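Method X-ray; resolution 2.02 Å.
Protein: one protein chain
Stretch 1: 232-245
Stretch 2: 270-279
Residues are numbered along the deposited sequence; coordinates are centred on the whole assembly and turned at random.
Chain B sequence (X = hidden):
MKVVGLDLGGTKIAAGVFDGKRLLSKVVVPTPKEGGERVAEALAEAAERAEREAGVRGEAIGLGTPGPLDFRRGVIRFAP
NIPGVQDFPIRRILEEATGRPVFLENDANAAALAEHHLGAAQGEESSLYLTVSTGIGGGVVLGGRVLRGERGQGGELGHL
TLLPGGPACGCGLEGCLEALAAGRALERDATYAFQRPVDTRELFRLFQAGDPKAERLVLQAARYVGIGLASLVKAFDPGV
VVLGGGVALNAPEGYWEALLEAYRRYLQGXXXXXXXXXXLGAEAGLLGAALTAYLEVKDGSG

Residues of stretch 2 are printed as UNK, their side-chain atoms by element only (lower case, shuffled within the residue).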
# COMPACT_ATOMS: atom_id res chain seq x y z
N LEU B 232 4.38 12.02 -11.65
CA LEU B 232 4.99 12.33 -12.96
C LEU B 232 5.51 13.77 -13.04
O LEU B 232 6.49 14.03 -13.71
CB LEU B 232 4.00 12.03 -14.12
CG LEU B 232 3.83 10.51 -14.34
CD1 LEU B 232 2.58 10.15 -15.17
CD2 LEU B 232 5.13 9.91 -14.98
N VAL B 233 4.87 14.69 -12.35
CA VAL B 233 5.38 16.07 -12.29
C VAL B 233 6.77 16.13 -11.64
O VAL B 233 7.62 16.92 -12.04
CB VAL B 233 4.39 16.99 -11.55
CG1 VAL B 233 5.06 18.36 -11.17
CG2 VAL B 233 3.15 17.19 -12.42
N LYS B 234 7.03 15.25 -10.68
CA LYS B 234 8.34 15.26 -10.02
C LYS B 234 9.42 14.78 -11.01
O LYS B 234 10.58 15.17 -10.94
CB LYS B 234 8.36 14.31 -8.79
CG LYS B 234 7.16 14.42 -7.83
CD LYS B 234 7.04 15.77 -7.22
CE LYS B 234 6.01 15.73 -6.08
NZ LYS B 234 4.69 15.07 -6.42
N ALA B 235 9.05 13.86 -11.89
CA ALA B 235 10.03 13.36 -12.80
C ALA B 235 10.24 14.37 -13.95
O ALA B 235 11.38 14.66 -14.31
CB ALA B 235 9.60 12.01 -13.34
N PHE B 236 9.14 14.94 -14.48
CA PHE B 236 9.22 15.72 -15.71
C PHE B 236 9.13 17.24 -15.56
O PHE B 236 9.68 17.95 -16.40
CB PHE B 236 8.15 15.26 -16.72
CG PHE B 236 8.36 13.89 -17.24
CD1 PHE B 236 9.27 13.65 -18.28
CD2 PHE B 236 7.63 12.80 -16.73
CE1 PHE B 236 9.45 12.36 -18.80
CE2 PHE B 236 7.82 11.51 -17.24
CZ PHE B 236 8.74 11.29 -18.26
N ASP B 237 8.40 17.73 -14.53
CA ASP B 237 8.19 19.18 -14.29
C ASP B 237 7.71 19.84 -15.59
O ASP B 237 8.35 20.77 -16.10
CB ASP B 237 9.47 19.86 -13.75
CG ASP B 237 9.25 21.34 -13.36
OD1 ASP B 237 8.10 21.76 -13.10
OD2 ASP B 237 10.26 22.07 -13.28
N PRO B 238 6.58 19.35 -16.15
CA PRO B 238 6.12 19.81 -17.45
C PRO B 238 5.45 21.18 -17.33
O PRO B 238 4.98 21.54 -16.25
CB PRO B 238 5.07 18.76 -17.82
CG PRO B 238 4.47 18.37 -16.47
CD PRO B 238 5.67 18.33 -15.57
N GLY B 239 5.38 21.94 -18.41
CA GLY B 239 4.68 23.23 -18.41
C GLY B 239 3.25 23.05 -17.91
O GLY B 239 2.80 23.75 -17.01
N VAL B 240 2.57 22.06 -18.48
CA VAL B 240 1.14 21.80 -18.25
C VAL B 240 0.96 20.29 -18.28
O VAL B 240 1.69 19.56 -18.98
CB VAL B 240 0.29 22.51 -19.39
CG1 VAL B 240 -1.08 21.92 -19.56
CG2 VAL B 240 0.15 24.03 -19.09
N VAL B 241 -0.03 19.83 -17.52
CA VAL B 241 -0.50 18.45 -17.59
C VAL B 241 -1.85 18.43 -18.31
O VAL B 241 -2.78 19.19 -17.96
CB VAL B 241 -0.62 17.85 -16.18
CG1 VAL B 241 -1.21 16.44 -16.25
CG2 VAL B 241 0.76 17.86 -15.51
N VAL B 242 -1.98 17.56 -19.31
CA VAL B 242 -3.24 17.46 -20.07
C VAL B 242 -3.87 16.09 -19.83
O VAL B 242 -3.17 15.07 -19.93
CB VAL B 242 -3.00 17.66 -21.60
CG1 VAL B 242 -4.35 17.61 -22.41
CG2 VAL B 242 -2.28 18.97 -21.88
N LEU B 243 -5.16 16.07 -19.50
CA LEU B 243 -5.87 14.81 -19.29
C LEU B 243 -7.00 14.65 -20.30
O LEU B 243 -7.89 15.51 -20.40
CB LEU B 243 -6.44 14.73 -17.85
CG LEU B 243 -7.23 13.48 -17.44
CD1 LEU B 243 -6.35 12.24 -17.48
CD2 LEU B 243 -7.82 13.64 -16.02
N GLY B 244 -6.95 13.55 -21.03
CA GLY B 244 -8.00 13.24 -21.99
C GLY B 244 -8.48 11.80 -21.88
O GLY B 244 -8.32 11.14 -20.84
N GLY B 245 -9.05 11.34 -22.98
CA GLY B 245 -9.65 10.03 -23.09
C GLY B 245 -11.11 10.02 -22.70
O GLY B 245 -11.51 10.72 -21.79
N UNK B 270 5.22 21.67 -3.43
CA UNK B 270 5.70 21.69 -4.82
C UNK B 270 4.97 22.76 -5.63
O UNK B 270 3.90 23.19 -5.23
c UNK B 270 7.91 17.77 -4.24
c UNK B 270 8.44 19.07 -6.22
c UNK B 270 5.89 18.54 -3.66
c UNK B 270 5.47 20.30 -5.48
c UNK B 270 9.14 17.09 -4.30
c UNK B 270 6.25 19.24 -4.80
n UNK B 270 6.89 17.67 -3.32
c UNK B 270 7.53 18.75 -5.18
c UNK B 270 9.66 18.37 -6.30
c UNK B 270 9.99 17.40 -5.34
N UNK B 271 5.55 23.20 -6.74
CA UNK B 271 4.83 24.05 -7.70
C UNK B 271 4.01 23.15 -8.65
O UNK B 271 4.58 22.35 -9.40
c UNK B 271 6.55 26.03 -7.87
o UNK B 271 8.75 26.51 -8.73
o UNK B 271 7.08 27.52 -9.77
c UNK B 271 5.78 24.91 -8.55
c UNK B 271 7.53 26.74 -8.86
N UNK B 272 2.71 23.31 -8.63
CA UNK B 272 1.80 22.46 -9.37
C UNK B 272 1.57 23.00 -10.80
O UNK B 272 1.06 24.09 -10.94
c UNK B 272 0.49 22.42 -8.62
N UNK B 273 1.93 22.23 -11.86
CA UNK B 273 1.55 22.68 -13.19
C UNK B 273 0.04 22.70 -13.29
O UNK B 273 -0.63 21.91 -12.62
c UNK B 273 3.30 21.03 -13.34
c UNK B 273 2.67 20.96 -11.93
c UNK B 273 2.14 21.59 -14.12
N UNK B 274 -0.50 23.61 -14.12
CA UNK B 274 -1.93 23.54 -14.43
C UNK B 274 -2.30 22.17 -14.98
O UNK B 274 -1.57 21.62 -15.81
c UNK B 274 -0.98 25.55 -15.35
c UNK B 274 -2.11 24.59 -15.53
c UNK B 274 0.17 24.73 -14.82
N UNK B 275 -3.44 21.64 -14.53
CA UNK B 275 -3.99 20.40 -15.10
C UNK B 275 -5.20 20.77 -15.93
O UNK B 275 -6.15 21.41 -15.41
c UNK B 275 -4.92 17.06 -13.04
c UNK B 275 -5.06 18.02 -14.23
c UNK B 275 -4.62 17.28 -15.44
c UNK B 275 -4.33 19.38 -13.97
N UNK B 276 -5.19 20.39 -17.23
CA UNK B 276 -6.21 20.87 -18.19
C UNK B 276 -6.86 19.71 -18.93
O UNK B 276 -6.19 18.72 -19.23
c UNK B 276 -5.59 21.83 -19.25
n UNK B 276 -3.88 25.25 -19.18
c UNK B 276 -2.95 25.94 -19.81
c UNK B 276 -4.63 24.12 -19.75
n UNK B 276 -2.56 25.60 -21.04
n UNK B 276 -2.38 26.99 -19.21
c UNK B 276 -5.07 23.12 -18.66
N UNK B 277 -8.14 19.85 -19.23
CA UNK B 277 -8.86 18.85 -20.04
C UNK B 277 -8.33 18.89 -21.47
O UNK B 277 -8.22 19.99 -22.04
c UNK B 277 -11.15 18.85 -19.00
c UNK B 277 -12.64 19.12 -19.23
c UNK B 277 -14.21 17.55 -18.14
c UNK B 277 -10.32 19.26 -20.15
n UNK B 277 -14.81 17.13 -17.03
n UNK B 277 -13.38 18.59 -18.08
n UNK B 277 -14.44 16.94 -19.31
N UNK B 278 -8.07 17.73 -22.06
CA UNK B 278 -7.72 17.68 -23.50
C UNK B 278 -8.80 18.38 -24.33
O UNK B 278 -9.98 18.19 -24.05
c UNK B 278 -7.53 16.24 -23.97
N UNK B 279 -8.38 19.15 -25.34
CA UNK B 279 -9.31 19.93 -26.16
C UNK B 279 -9.68 19.33 -27.49
O UNK B 279 -10.71 19.75 -28.08
n UNK B 279 -6.68 25.82 -24.56
n UNK B 279 -7.10 25.41 -22.31
c UNK B 279 -9.06 22.24 -25.16
c UNK B 279 -8.80 21.34 -26.38
c UNK B 279 -8.29 23.54 -25.25
c UNK B 279 -7.27 25.09 -23.60
n UNK B 279 -8.02 24.03 -23.90

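Position 270 carries one carbon and then fused five- and six-membered rings holding eight carbons and one nitrogen, with CA-to-CB toward stretch 1. Lys234 CE lies over the five-membered ring. An indole is the one side chain of this kind: Trp270. From the centroid of its five-membered ring, Lys234 CE is 3.4 Å away, a CH-pi contact, and Lys234 NZ 4.5 Å, almost on the ring normal, a cation-pi contact.

Position 271 has three carbons, the third bearing two oxygens. The nearest approach is its CB to Asp237 OD1, 6.0 Å, too far for a contact. A carboxylate on a two-carbon stem is Glu271.

Position 272 has a single carbon, its CA-to-CB bond pointing away; it is Ala272.

At 273 three carbons close a ring onto the backbone N. The ring points toward stretch 1 and packs on Val233, Pro238 and Val241. It is Pro273: Val233 CG1 meets Pro273 CD at 3.6 Å, Pro238 O lies 3.4 Å from Pro273 CG, and Val241 CG2 is 4.2 Å from Pro273 CB.

Position 274 repeats the ring of three carbons on N, now sideways and exposed, and touches Val240. It is Pro274, whose CG reaches Val240 CG2 at 4.2 Å, while its carbonyl serves the strand.

Position 275 shows four carbons forked at the second, packed on Val241 and Leu243. Chain length and fork give Leu275, whose CD1 lies 3.6 Å from Val241 CG1 and 4.0 Å from Leu243 CB.

Position 276 has three carbons, a nitrogen, then a carbon with two more nitrogens, a guanidinium with Val240 CG2 over one face. This is Arg276; its NH2 lies 3.7 Å from Val240 CG2 and is hydrogen-bonded elsewhere in the structure.

Position 277 has the same atoms, but its CB comes no nearer than 4.5 Å to Leu243 O: Arg277, on the sheet face shared with Leu275.

Position 278 has one side-chain carbon, CB, 3.8 Å from Val242 CG1 and 3.6 Å from Gly244 CA. It is Ala278. An ideal CB on Gly244 would fall 2.8 Å from Ala278 CB, a clash.

Position 279 has three carbons, a nitrogen and a carbon with two more nitrogens; its CA-to-CB bond points away and it makes no contact: Arg279.

The contact works as a parallel pairing, tied by a backbone ladder. Val241 N donates to Pro274 O (2.9 Å), Arg276 N to Val241 O (2.8 Å), Leu243 N to Arg276 O (2.9 Å) and Ala278 N to Leu243 O (2.8 Å). Backbone atoms make all four; side chains add packing. Val241, Leu243 and Leu275 pack together on one face, where Arg277 also lies, Pro273 joins strand to helix, and Trp270 extends the contact to Lys234.

Stretch 2 270-279: WEAPPLRRAR
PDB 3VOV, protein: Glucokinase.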